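Local coordinates for protein serine protease (Arthrobacter nicotinovorans, PDB 3WY8) that hydrolyses peptide bonds as a trypsin-like serine protease with keratinolytic activity, at residues Tyr23-Asn28 with Gly42-Glu47; Thr81-Ala84 with Asn88-Tyr91; Gln3-Val8 with Ser124-Gly129. One frame throughout, in Å; residues are numbered along the deposited sequence.

Interaction 1 (Tyr23-Asn28 with Gly42-Glu47)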
ATOM      1  N   TYR A  23      -1.426 -14.872   0.620  1.00 19.64           N
ATOM      2  CA  TYR A  23      -2.315 -13.718   0.518  1.00 19.43           C
ATOM      3  C   TYR A  23      -1.919 -12.795  -0.632  1.00 19.18           C
ATOM      4  O   TYR A  23      -0.825 -12.913  -1.192  1.00 19.31           O
ATOM      5  CB  TYR A  23      -2.268 -12.904   1.817  1.00 19.42           C
ATOM      6  CG  TYR A  23      -2.625 -13.651   3.080  1.00 20.91           C
ATOM      7  CD1 TYR A  23      -3.950 -13.988   3.362  1.00 22.01           C
ATOM      8  CD2 TYR A  23      -1.643 -13.997   4.007  1.00 21.55           C
ATOM      9  CE1 TYR A  23      -4.290 -14.665   4.534  1.00 22.90           C
ATOM     10  CE2 TYR A  23      -1.970 -14.677   5.185  1.00 22.88           C
ATOM     11  CZ  TYR A  23      -3.294 -15.007   5.438  1.00 23.23           C
ATOM     12  OH  TYR A  23      -3.633 -15.676   6.592  1.00 24.30           O
ATOM     13  N   VAL A  24      -2.813 -11.869  -0.971  1.00 19.07           N
ATOM     14  CA  VAL A  24      -2.495 -10.782  -1.899  1.00 18.82           C
ATOM     15  C   VAL A  24      -2.715  -9.413  -1.279  1.00 18.45           C
ATOM     16  O   VAL A  24      -3.530  -9.249  -0.365  1.00 18.55           O
ATOM     17  CB  VAL A  24      -3.303 -10.839  -3.225  1.00 19.13           C
ATOM     18  CG1 VAL A  24      -2.774 -11.918  -4.130  1.00 19.93           C
ATOM     19  CG2 VAL A  24      -4.803 -10.979  -2.959  1.00 19.19           C
ATOM     20  N   CYS A  25      -1.978  -8.438  -1.799  1.00 17.84           N
ATOM     21  CA  CYS A  25      -2.126  -7.043  -1.426  1.00 17.29           C
ATOM     22  C   CYS A  25      -1.770  -6.170  -2.626  1.00 16.83           C
ATOM     23  O   CYS A  25      -1.597  -6.670  -3.741  1.00 16.31           O
ATOM     24  CB  CYS A  25      -1.228  -6.709  -0.233  1.00 17.87           C
ATOM     25  SG  CYS A  25      -1.984  -6.968   1.403  1.00 18.33           S
ATOM     26  N   SER A  26      -1.668  -4.868  -2.389  1.00 16.16           N
ATOM     27  CA  SER A  26      -1.245  -3.914  -3.400  1.00 16.09           C
ATOM     28  C   SER A  26      -0.168  -3.025  -2.790  1.00 15.95           C
ATOM     29  O   SER A  26      -0.050  -2.934  -1.563  1.00 15.74           O
ATOM     30  CB  SER A  26      -2.440  -3.076  -3.861  1.00 16.36           C
ATOM     31  OG  SER A  26      -3.491  -3.920  -4.295  1.00 16.15           O
ATOM     32  N   GLY A  27       0.626  -2.382  -3.637  1.00 15.72           N
ATOM     33  CA  GLY A  27       1.720  -1.551  -3.161  1.00 15.61           C
ATOM     34  C   GLY A  27       2.177  -0.544  -4.193  1.00 15.61           C
ATOM     35  O   GLY A  27       1.633  -0.475  -5.300  1.00 14.97           O
ATOM     36  N   ASN A  28       3.191   0.234  -3.824  1.00 15.50           N
ATOM     37  CA  ASN A  28       3.649   1.325  -4.671  1.00 15.52           C
ATOM     38  C   ASN A  28       5.136   1.576  -4.509  1.00 15.53           C
ATOM     39  O   ASN A  28       5.644   1.609  -3.385  1.00 15.41           O
ATOM     40  CB  ASN A  28       2.869   2.597  -4.320  1.00 15.35           C
ATOM     41  CG  ASN A  28       3.076   3.706  -5.322  1.00 15.92           C
ATOM     42  OD1 ASN A  28       2.989   3.493  -6.533  1.00 16.92           O
ATOM     43  ND2 ASN A  28       3.326   4.906  -4.822  1.00 16.34           N
ATOM     44  N   GLY A  42       0.862  -2.349   6.858  1.00 16.22           N
ATOM     45  CA  GLY A  42       1.585  -3.185   7.818  1.00 16.19           C
ATOM     46  C   GLY A  42       1.069  -4.612   7.756  1.00 16.42           C
ATOM     47  O   GLY A  42       1.851  -5.566   7.789  1.00 16.55           O
ATOM     48  N   HIS A  43      -0.251  -4.757   7.630  1.00 16.64           N
ATOM     49  CA  HIS A  43      -0.872  -6.090   7.593  1.00 16.75           C
ATOM     50  C   HIS A  43      -0.598  -6.879   6.310  1.00 17.08           C
ATOM     51  O   HIS A  43      -0.949  -8.060   6.213  1.00 17.33           O
ATOM     52  CB  HIS A  43      -2.370  -6.032   7.965  1.00 16.85           C
ATOM     53  CG  HIS A  43      -3.278  -5.581   6.861  1.00 16.83           C
ATOM     54  ND1 HIS A  43      -3.785  -4.301   6.787  1.00 17.51           N
ATOM     55  CD2 HIS A  43      -3.824  -6.263   5.827  1.00 17.92           C
ATOM     56  CE1 HIS A  43      -4.577  -4.205   5.733  1.00 16.98           C
ATOM     57  NE2 HIS A  43      -4.621  -5.383   5.135  1.00 17.34           N
ATOM     58  N   CYS A  44       0.060  -6.237   5.347  1.00 16.98           N
ATOM     59  CA  CYS A  44       0.476  -6.903   4.116  1.00 17.65           C
ATOM     60  C   CYS A  44       1.880  -7.495   4.221  1.00 17.62           C
ATOM     61  O   CYS A  44       2.367  -8.104   3.272  1.00 18.25           O
ATOM     62  CB  CYS A  44       0.416  -5.942   2.925  1.00 17.71           C
ATOM     63  SG  CYS A  44      -1.255  -5.397   2.463  1.00 19.44           S
ATOM     64  N   LEU A  45       2.539  -7.311   5.362  1.00 17.85           N
ATOM     65  CA  LEU A  45       3.884  -7.871   5.525  1.00 17.92           C
ATOM     66  C   LEU A  45       4.253  -8.291   6.951  1.00 18.23           C
ATOM     67  O   LEU A  45       5.360  -8.775   7.186  1.00 18.24           O
ATOM     68  CB  LEU A  45       4.952  -6.935   4.921  1.00 17.65           C
ATOM     69  CG  LEU A  45       5.050  -5.470   5.358  1.00 17.80           C
ATOM     70  CD1 LEU A  45       5.482  -5.345   6.824  1.00 18.12           C
ATOM     71  CD2 LEU A  45       6.040  -4.742   4.453  1.00 17.84           C
ATOM     72  N   ASN A  46       3.334  -8.100   7.894  1.00 18.50           N
ATOM     73  CA  ASN A  46       3.576  -8.484   9.285  1.00 18.94           C
ATOM     74  C   ASN A  46       2.265  -8.869   9.958  1.00 19.37           C
ATOM     75  O   ASN A  46       1.249  -8.201   9.764  1.00 19.33           O
ATOM     76  CB  ASN A  46       4.279  -7.351  10.047  1.00 18.92           C
ATOM     77  CG  ASN A  46       4.553  -7.709  11.503  1.00 19.22           C
ATOM     78  OD1 ASN A  46       3.658  -7.648  12.339  1.00 19.64           O
ATOM     79  ND2 ASN A  46       5.794  -8.086  11.804  1.00 19.35           N
ATOM     80  N   GLU A  47       2.299  -9.937  10.755  1.00 20.01           N
ATOM     81  CA  GLU A  47       1.093 -10.482  11.397  1.00 20.81           C
ATOM     82  C   GLU A  47       0.274  -9.467  12.206  1.00 20.91           C
ATOM     83  O   GLU A  47      -0.950  -9.592  12.301  1.00 21.14           O
ATOM     84  CB  GLU A  47       1.442 -11.695  12.268  1.00 20.97           C
ATOM     85  CG  GLU A  47       1.940 -12.899  11.483  1.00 22.64           C
ATOM     86  CD  GLU A  47       2.192 -14.109  12.362  1.00 25.21           C
ATOM     87  OE1 GLU A  47       1.592 -15.168  12.086  1.00 27.21           O
ATOM     88  OE2 GLU A  47       2.971 -13.999  13.333  1.00 26.40           O
TER
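C25 and C44 are joined by a disulfide, with SG of C25 bonded to SG of C44 at 2.0 Å, and this covalent link is the whole of the close contact between segment 23-28, on strand 21-29, and the turn at 42-47. The two side chains point at each other from facing backbones whose CA atoms, in C25 and C44, lie 6.1 Å apart. Each sulfur stands anti to its own carbonyl carbon and beside its own backbone N; for C25 the first torsion (chi1 -89°) is opened somewhat from the ideal staggered value, and SG lies on the side that faces the turn. About the S-S bond the two CB atoms are twisted with left-handed sense (chi3 -80°), close to the perpendicular setting that a disulfide favours, and CB of C25 comes to within 3.6 Å of CB of C44. H43, just before C44, turns its imidazole back toward the bridge. SG of C25 lies 5.4 Å from the centroid of the H43 ring and approaches it obliquely, a loose sulfur-aromatic contact.

The short 3-10 segment 42-44 is closed by the bond from L45 N to G42 O (3.1 Å), so C44 is presented from a compact turn, while C25 is held in the sheet by backbone pairing with I14. S171 packs on both cysteines, and F16 also touches C25, leaving the sulfurs buried. H43 ND1 bonds to D92 OD2 and H43 NE2 to S171 OG, a geometry consistent with the Ser-His-Asp charge relay. A disulfide tying the turn that carries the probable catalytic histidine to a strand of the N-terminal barrel is a hallmark of trypsin-like serine proteases.

Interaction 2 (Thr81-Ala84 with Asn88-Tyr91)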
ATOM      1  N   THR A  81       6.963  -0.267  15.304  1.00 20.83           N
ATOM      2  CA  THR A  81       6.831  -1.085  16.512  1.00 21.35           C
ATOM      3  C   THR A  81       5.365  -1.278  16.877  1.00 20.80           C
ATOM      4  O   THR A  81       4.939  -2.383  17.236  1.00 20.97           O
ATOM      5  CB  THR A  81       7.558  -0.425  17.714  1.00 21.25           C
ATOM      6  OG1 THR A  81       8.895  -0.088  17.335  1.00 23.17           O
ATOM      7  CG2 THR A  81       7.593  -1.367  18.913  1.00 22.67           C
ATOM      8  N   GLN A  82       4.603  -0.192  16.775  1.00 20.85           N
ATOM      9  CA  GLN A  82       3.185  -0.194  17.104  1.00 20.32           C
ATOM     10  C   GLN A  82       2.405  -1.199  16.269  1.00 20.41           C
ATOM     11  O   GLN A  82       1.430  -1.776  16.754  1.00 20.11           O
ATOM     12  CB  GLN A  82       2.592   1.207  16.958  1.00 20.59           C
ATOM     13  CG  GLN A  82       3.134   2.236  17.960  1.00 20.81           C
ATOM     14  CD  GLN A  82       4.382   2.958  17.471  1.00 21.20           C
ATOM     15  OE1 GLN A  82       5.157   2.430  16.669  1.00 21.33           O
ATOM     16  NE2 GLN A  82       4.581   4.182  17.957  1.00 22.74           N
ATOM     17  N   TRP A  83       2.837  -1.420  15.027  1.00 19.95           N
ATOM     18  CA  TRP A  83       2.247  -2.484  14.219  1.00 20.32           C
ATOM     19  C   TRP A  83       2.783  -3.880  14.568  1.00 20.42           C
ATOM     20  O   TRP A  83       2.013  -4.788  14.899  1.00 20.51           O
ATOM     21  CB  TRP A  83       2.368  -2.238  12.702  1.00 19.81           C
ATOM     22  CG  TRP A  83       1.643  -3.334  11.994  1.00 19.44           C
ATOM     23  CD1 TRP A  83       2.189  -4.426  11.380  1.00 18.92           C
ATOM     24  CD2 TRP A  83       0.226  -3.504  11.933  1.00 18.08           C
ATOM     25  NE1 TRP A  83       1.195  -5.250  10.910  1.00 18.43           N
ATOM     26  CE2 TRP A  83      -0.022  -4.705  11.236  1.00 18.45           C
ATOM     27  CE3 TRP A  83      -0.863  -2.746  12.390  1.00 18.63           C
ATOM     28  CZ2 TRP A  83      -1.311  -5.169  10.984  1.00 18.74           C
ATOM     29  CZ3 TRP A  83      -2.148  -3.205  12.137  1.00 18.61           C
ATOM     30  CH2 TRP A  83      -2.360  -4.409  11.436  1.00 19.24           C
ATOM     31  N   ALA A  84       4.097  -4.045  14.459  1.00 21.01           N
ATOM     32  CA  ALA A  84       4.746  -5.348  14.594  1.00 21.93           C
ATOM     33  C   ALA A  84       4.583  -5.960  15.985  1.00 22.44           C
ATOM     34  O   ALA A  84       4.515  -7.186  16.124  1.00 22.54           O
ATOM     35  CB  ALA A  84       6.223  -5.233  14.229  1.00 21.84           C
ATOM     36  N   ASN A  88      -1.490  -2.288  16.107  1.00 20.40           N
ATOM     37  CA  ASN A  88      -2.267  -1.057  16.235  1.00 20.03           C
ATOM     38  C   ASN A  88      -2.647  -0.501  14.862  1.00 19.68           C
ATOM     39  O   ASN A  88      -1.773  -0.069  14.104  1.00 19.45           O
ATOM     40  CB  ASN A  88      -1.478  -0.017  17.041  1.00 20.08           C
ATOM     41  CG  ASN A  88      -2.306   1.199  17.408  1.00 20.46           C
ATOM     42  OD1 ASN A  88      -3.322   1.497  16.776  1.00 20.69           O
ATOM     43  ND2 ASN A  88      -1.862   1.924  18.434  1.00 21.10           N
ATOM     44  N   MET A  89      -3.949  -0.506  14.557  1.00 19.53           N
ATOM     45  CA  MET A  89      -4.452  -0.055  13.248  1.00 19.54           C
ATOM     46  C   MET A  89      -4.116   1.400  12.917  1.00 19.18           C
ATOM     47  O   MET A  89      -4.102   1.778  11.744  1.00 19.41           O
ATOM     48  CB  MET A  89      -5.967  -0.291  13.111  1.00 19.70           C
ATOM     49  CG  MET A  89      -6.384  -1.761  13.036  1.00 21.32           C
ATOM     50  SD  MET A  89      -5.677  -2.679  11.651  1.00 24.94           S
ATOM     51  CE  MET A  89      -6.539  -1.944  10.263  1.00 23.64           C
ATOM     52  N   GLN A  90      -3.838   2.215  13.938  1.00 18.83           N
ATOM     53  CA  GLN A  90      -3.433   3.602  13.705  1.00 18.72           C
ATOM     54  C   GLN A  90      -2.175   3.684  12.848  1.00 18.63           C
ATOM     55  O   GLN A  90      -1.977   4.651  12.103  1.00 18.66           O
ATOM     56  CB  GLN A  90      -3.200   4.348  15.025  1.00 18.56           C
ATOM     57  CG  GLN A  90      -2.586   5.731  14.826  1.00 18.96           C
ATOM     58  CD  GLN A  90      -2.759   6.658  16.008  1.00 19.31           C
ATOM     59  OE1 GLN A  90      -3.342   6.292  17.032  1.00 20.34           O
ATOM     60  NE2 GLN A  90      -2.250   7.879  15.870  1.00 19.50           N
ATOM     61  N   TYR A  91      -1.334   2.659  12.961  1.00 18.36           N
ATOM     62  CA  TYR A  91      -0.032   2.655  12.313  1.00 18.36           C
ATOM     63  C   TYR A  91       0.100   1.525  11.288  1.00 18.10           C
ATOM     64  O   TYR A  91       1.173   0.939  11.131  1.00 17.70           O
ATOM     65  CB  TYR A  91       1.076   2.582  13.377  1.00 18.50           C
ATOM     66  CG  TYR A  91       0.962   3.646  14.451  1.00 19.08           C
ATOM     67  CD1 TYR A  91       1.378   4.953  14.211  1.00 19.31           C
ATOM     68  CD2 TYR A  91       0.429   3.344  15.706  1.00 20.18           C
ATOM     69  CE1 TYR A  91       1.273   5.938  15.197  1.00 20.92           C
ATOM     70  CE2 TYR A  91       0.329   4.320  16.702  1.00 21.21           C
ATOM     71  CZ  TYR A  91       0.751   5.611  16.438  1.00 21.31           C
ATOM     72  OH  TYR A  91       0.654   6.580  17.415  1.00 22.85           O
TER
HETATM   73  O   HOH W   1       2.086   5.455  19.491  1.00 30.43           O
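Q82 lies against the Y91 ring, its CB 3.3 Å from CD2 of Y91 and its amide carbon over one face, displaced toward the rim. The amide and ring planes are 35° apart. CG of Q90 sits over the centre of the opposite face, which leaves the ring held between two glutamine side chains. Water 1 joins the polar ends, receiving a bond from Q82 NE2 and meeting Y91 OH at 2.8 Å.

Beside this pair, W83 presents its edge: CE3 is 3.3 Å from N88 O, which lies in the indole plane, and CZ3 is 3.6 Å from M89 SD, an edge-on Met-aromatic contact. With CG anti to its backbone N (chi1 -176°), the indole runs alongside M89. The contact joins helix 81-84 to the loop that follows it, before strand 94-98 of the N-terminal barrel of the trypsin fold; that loop leads directly into D92, the probable triad aspartate.

Backbone bonds fix the loop: N88 N donates almost straight to Q82 O (3.0 Å, 167°), and Y91 N donates to N88 O. N88 OD1 accepts from Q90 N at 3.0 Å in an Asx turn. Farther out, V208 of helix 207-218 touches both Q82 and Y91, and F157 packs on N88.

Interaction 3 (Gln3-Val8 with Ser124-Gly129)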
ATOM      1  N   GLN A   3     -13.364   3.522 -10.614  1.00 21.35           N
ATOM      2  CA  GLN A   3     -13.063   3.247 -12.020  1.00 21.60           C
ATOM      3  C   GLN A   3     -12.004   2.177 -12.241  1.00 21.01           C
ATOM      4  O   GLN A   3     -11.215   1.862 -11.342  1.00 20.68           O
ATOM      5  CB  GLN A   3     -12.722   4.536 -12.787  1.00 22.54           C
ATOM      6  CG  GLN A   3     -11.623   5.387 -12.192  1.00 24.26           C
ATOM      7  CD  GLN A   3     -11.618   6.824 -12.720  1.00 26.93           C
ATOM      8  OE1 GLN A   3     -11.877   7.073 -13.894  1.00 29.14           O
ATOM      9  NE2 GLN A   3     -11.306   7.770 -11.845  1.00 28.10           N
ATOM     10  N   SER A   4     -12.018   1.612 -13.444  1.00 20.11           N
ATOM     11  CA  SER A   4     -10.956   0.738 -13.907  1.00 19.89           C
ATOM     12  C   SER A   4      -9.814   1.596 -14.435  1.00 19.65           C
ATOM     13  O   SER A   4     -10.046   2.667 -15.006  1.00 20.33           O
ATOM     14  CB  SER A   4     -11.474  -0.196 -15.002  1.00 19.70           C
ATOM     15  OG  SER A   4     -12.494  -1.046 -14.502  1.00 19.92           O
ATOM     16  N   GLU A   5      -8.590   1.120 -14.237  1.00 19.18           N
ATOM     17  CA  GLU A   5      -7.384   1.874 -14.566  1.00 19.08           C
ATOM     18  C   GLU A   5      -6.427   1.044 -15.414  1.00 18.86           C
ATOM     19  O   GLU A   5      -6.242  -0.149 -15.159  1.00 18.46           O
ATOM     20  CB  GLU A   5      -6.658   2.281 -13.276  1.00 19.08           C
ATOM     21  CG  GLU A   5      -7.446   3.214 -12.362  1.00 19.73           C
ATOM     22  CD  GLU A   5      -7.522   4.642 -12.887  1.00 20.55           C
ATOM     23  OE1 GLU A   5      -6.765   4.994 -13.820  1.00 22.11           O
ATOM     24  OE2 GLU A   5      -8.344   5.414 -12.360  1.00 20.33           O
ATOM     25  N   THR A   6      -5.812   1.665 -16.421  1.00 19.20           N
ATOM     26  CA  THR A   6      -4.713   0.997 -17.118  1.00 19.66           C
ATOM     27  C   THR A   6      -3.551   0.883 -16.141  1.00 19.45           C
ATOM     28  O   THR A   6      -3.436   1.714 -15.230  1.00 19.24           O
ATOM     29  CB  THR A   6      -4.238   1.736 -18.390  1.00 20.07           C
ATOM     30  OG1 THR A   6      -3.916   3.093 -18.069  1.00 21.36           O
ATOM     31  CG2 THR A   6      -5.302   1.693 -19.453  1.00 20.63           C
ATOM     32  N   PRO A   7      -2.698  -0.144 -16.316  1.00 19.55           N
ATOM     33  CA  PRO A   7      -1.588  -0.346 -15.390  1.00 19.49           C
ATOM     34  C   PRO A   7      -0.729   0.906 -15.239  1.00 19.26           C
ATOM     35  O   PRO A   7      -0.501   1.637 -16.210  1.00 19.44           O
ATOM     36  CB  PRO A   7      -0.783  -1.466 -16.052  1.00 19.72           C
ATOM     37  CG  PRO A   7      -1.795  -2.221 -16.847  1.00 19.88           C
ATOM     38  CD  PRO A   7      -2.718  -1.175 -17.372  1.00 19.52           C
ATOM     39  N   VAL A   8      -0.283   1.149 -14.014  1.00 18.93           N
ATOM     40  CA  VAL A   8       0.581   2.278 -13.709  1.00 18.74           C
ATOM     41  C   VAL A   8       1.920   1.681 -13.311  1.00 18.79           C
ATOM     42  O   VAL A   8       1.985   0.795 -12.454  1.00 18.68           O
ATOM     43  CB  VAL A   8      -0.012   3.150 -12.575  1.00 18.44           C
ATOM     44  CG1 VAL A   8       0.986   4.219 -12.104  1.00 18.59           C
ATOM     45  CG2 VAL A   8      -1.326   3.800 -13.029  1.00 18.43           C
ATOM     46  N   SER A 124      -8.197  15.710  -0.402  1.00 18.15           N
ATOM     47  CA  SER A 124      -8.825  14.865  -1.417  1.00 18.48           C
ATOM     48  C   SER A 124      -7.796  13.895  -1.983  1.00 17.93           C
ATOM     49  O   SER A 124      -6.622  14.243  -2.126  1.00 17.88           O
ATOM     50  CB  SER A 124      -9.437  15.721  -2.523  1.00 18.87           C
ATOM     51  OG  SER A 124     -10.529  16.460  -2.005  1.00 21.25           O
ATOM     52  N   TYR A 125      -8.247  12.684  -2.305  1.00 17.29           N
ATOM     53  CA  TYR A 125      -7.350  11.602  -2.695  1.00 16.71           C
ATOM     54  C   TYR A 125      -7.866  10.800  -3.875  1.00 16.62           C
ATOM     55  O   TYR A 125      -9.067  10.761  -4.139  1.00 16.80           O
ATOM     56  CB  TYR A 125      -7.176  10.617  -1.535  1.00 16.71           C
ATOM     57  CG  TYR A 125      -6.418  11.160  -0.353  1.00 15.96           C
ATOM     58  CD1 TYR A 125      -5.030  11.103  -0.318  1.00 17.37           C
ATOM     59  CD2 TYR A 125      -7.092  11.713   0.736  1.00 16.97           C
ATOM     60  CE1 TYR A 125      -4.322  11.595   0.775  1.00 17.31           C
ATOM     61  CE2 TYR A 125      -6.398  12.211   1.831  1.00 17.41           C
ATOM     62  CZ  TYR A 125      -5.013  12.143   1.840  1.00 17.83           C
ATOM     63  OH  TYR A 125      -4.323  12.630   2.919  1.00 18.59           O
ATOM     64  N   LYS A 126      -6.938  10.156  -4.572  1.00 16.57           N
ATOM     65  CA  LYS A 126      -7.270   9.061  -5.472  1.00 16.77           C
ATOM     66  C   LYS A 126      -6.466   7.845  -5.015  1.00 16.80           C
ATOM     67  O   LYS A 126      -5.240   7.904  -4.927  1.00 16.81           O
ATOM     68  CB  LYS A 126      -6.967   9.420  -6.929  1.00 16.62           C
ATOM     69  CG  LYS A 126      -7.473   8.369  -7.930  1.00 18.09           C
ATOM     70  CD  LYS A 126      -7.305   8.826  -9.373  1.00 19.81           C
ATOM     71  CE  LYS A 126      -7.842   7.775 -10.334  1.00 21.00           C
ATOM     72  NZ  LYS A 126      -7.846   8.218 -11.762  1.00 22.45           N
ATOM     73  N   SER A 127      -7.175   6.767  -4.691  1.00 16.92           N
ATOM     74  CA  SER A 127      -6.566   5.537  -4.188  1.00 17.16           C
ATOM     75  C   SER A 127      -6.606   4.447  -5.245  1.00 16.83           C
ATOM     76  O   SER A 127      -7.581   4.323  -5.978  1.00 16.78           O
ATOM     77  CB  SER A 127      -7.291   5.061  -2.930  1.00 17.45           C
ATOM     78  OG  SER A 127      -6.994   3.696  -2.646  1.00 19.58           O
ATOM     79  N   PHE A 128      -5.542   3.657  -5.303  1.00 16.32           N
ATOM     80  CA  PHE A 128      -5.415   2.583  -6.281  1.00 16.29           C
ATOM     81  C   PHE A 128      -5.224   1.238  -5.606  1.00 16.02           C
ATOM     82  O   PHE A 128      -4.728   1.169  -4.490  1.00 16.51           O
ATOM     83  CB  PHE A 128      -4.217   2.852  -7.185  1.00 16.13           C
ATOM     84  CG  PHE A 128      -4.402   4.020  -8.107  1.00 16.25           C
ATOM     85  CD1 PHE A 128      -4.700   3.811  -9.454  1.00 16.36           C
ATOM     86  CD2 PHE A 128      -4.260   5.326  -7.642  1.00 17.27           C
ATOM     87  CE1 PHE A 128      -4.860   4.892 -10.326  1.00 16.36           C
ATOM     88  CE2 PHE A 128      -4.426   6.415  -8.503  1.00 16.85           C
ATOM     89  CZ  PHE A 128      -4.729   6.194  -9.847  1.00 17.53           C
ATOM     90  N   GLY A 129      -5.608   0.167  -6.289  1.00 16.02           N
ATOM     91  CA  GLY A 129      -5.344  -1.172  -5.778  1.00 15.61           C
ATOM     92  C   GLY A 129      -5.739  -2.277  -6.730  1.00 15.71           C
ATOM     93  O   GLY A 129      -6.299  -2.022  -7.800  1.00 15.13           O
TER
HETATM   94  O   HOH W   2      -9.311  10.563 -11.973  1.00 39.80           O
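E5 and F128 mark the closest approach of the two backbones, with CA of E5 8.5 Å from CA of F128, too far for direct strand pairing. Strand 142-150 accounts for the spacing, since it is antiparallel to both short strand 3-4 and strand 124-129; Q3 pairs with S143 on one side of it and E5 with L141 just before it, while Y125 pairs with G146 on the other side. Side chains therefore make the contact, reaching across this shared neighbour.

K126 and E5 arrive from opposite directions. The lysine is fully extended, whereas E5 bends at its second torsion (chi2 -74°), which brings its carboxylate round to meet the ammonium group. K126 NZ donates to E5 OE2 at 2.9 Å in a salt bridge, on the syn side of the carboxylate and 32° out of its plane. The same OE2 also hydrogen-bonds to S143 OG. CG of E5 meanwhile rests obliquely against the F128 ring, 3.7 Å from CE1, with the carboxylate and ring planes 58° apart.

Q3 crosses K126 at about a right angle. Its NE2 is 3.5 Å from K126 NZ, and because both are donors they do not bond directly; water 2 mediates, accepting from K126 NZ at 2.8 Å and, weakly, from Q3 NE2. An alanine in place of E5 would probably leave the K126 ammonium without its carboxylate mate, deprive S143 OG of a partner and expose part of the F128 ring.

S143 also touches Q3, K126 and F128, so the side chains meet over the intervening strand. This fastening of the N-terminal segment, before the chain enters its first barrel, onto the sheet of the C-terminal domain matches the two-domain chymotrypsin fold.

How the interactions relate
Along the chain, segment 3-8 of interaction 3 comes first, both parts of interaction 1 and then of interaction 2 follow, and segment 124-129 closes the series. Interactions 1 and 2 belong to the six-stranded barrel and its loops, with centres 14 Å apart, and they touch: W83 NE1 probably hydrogen-bonds to N46 O at 3.2 Å, and the indole packs on H43. Interaction 3 lies on the other sheet, 18 Å from interaction 1 between centres, where S26 OG abuts G129 CA. Interactions 2 and 3 stand 26 Å apart, centre to centre, across the molecule. The probable catalytic histidine thus belongs to interaction 1 and is packed against by interaction 2, while interaction 3 secures the chain's beginning to the second domain.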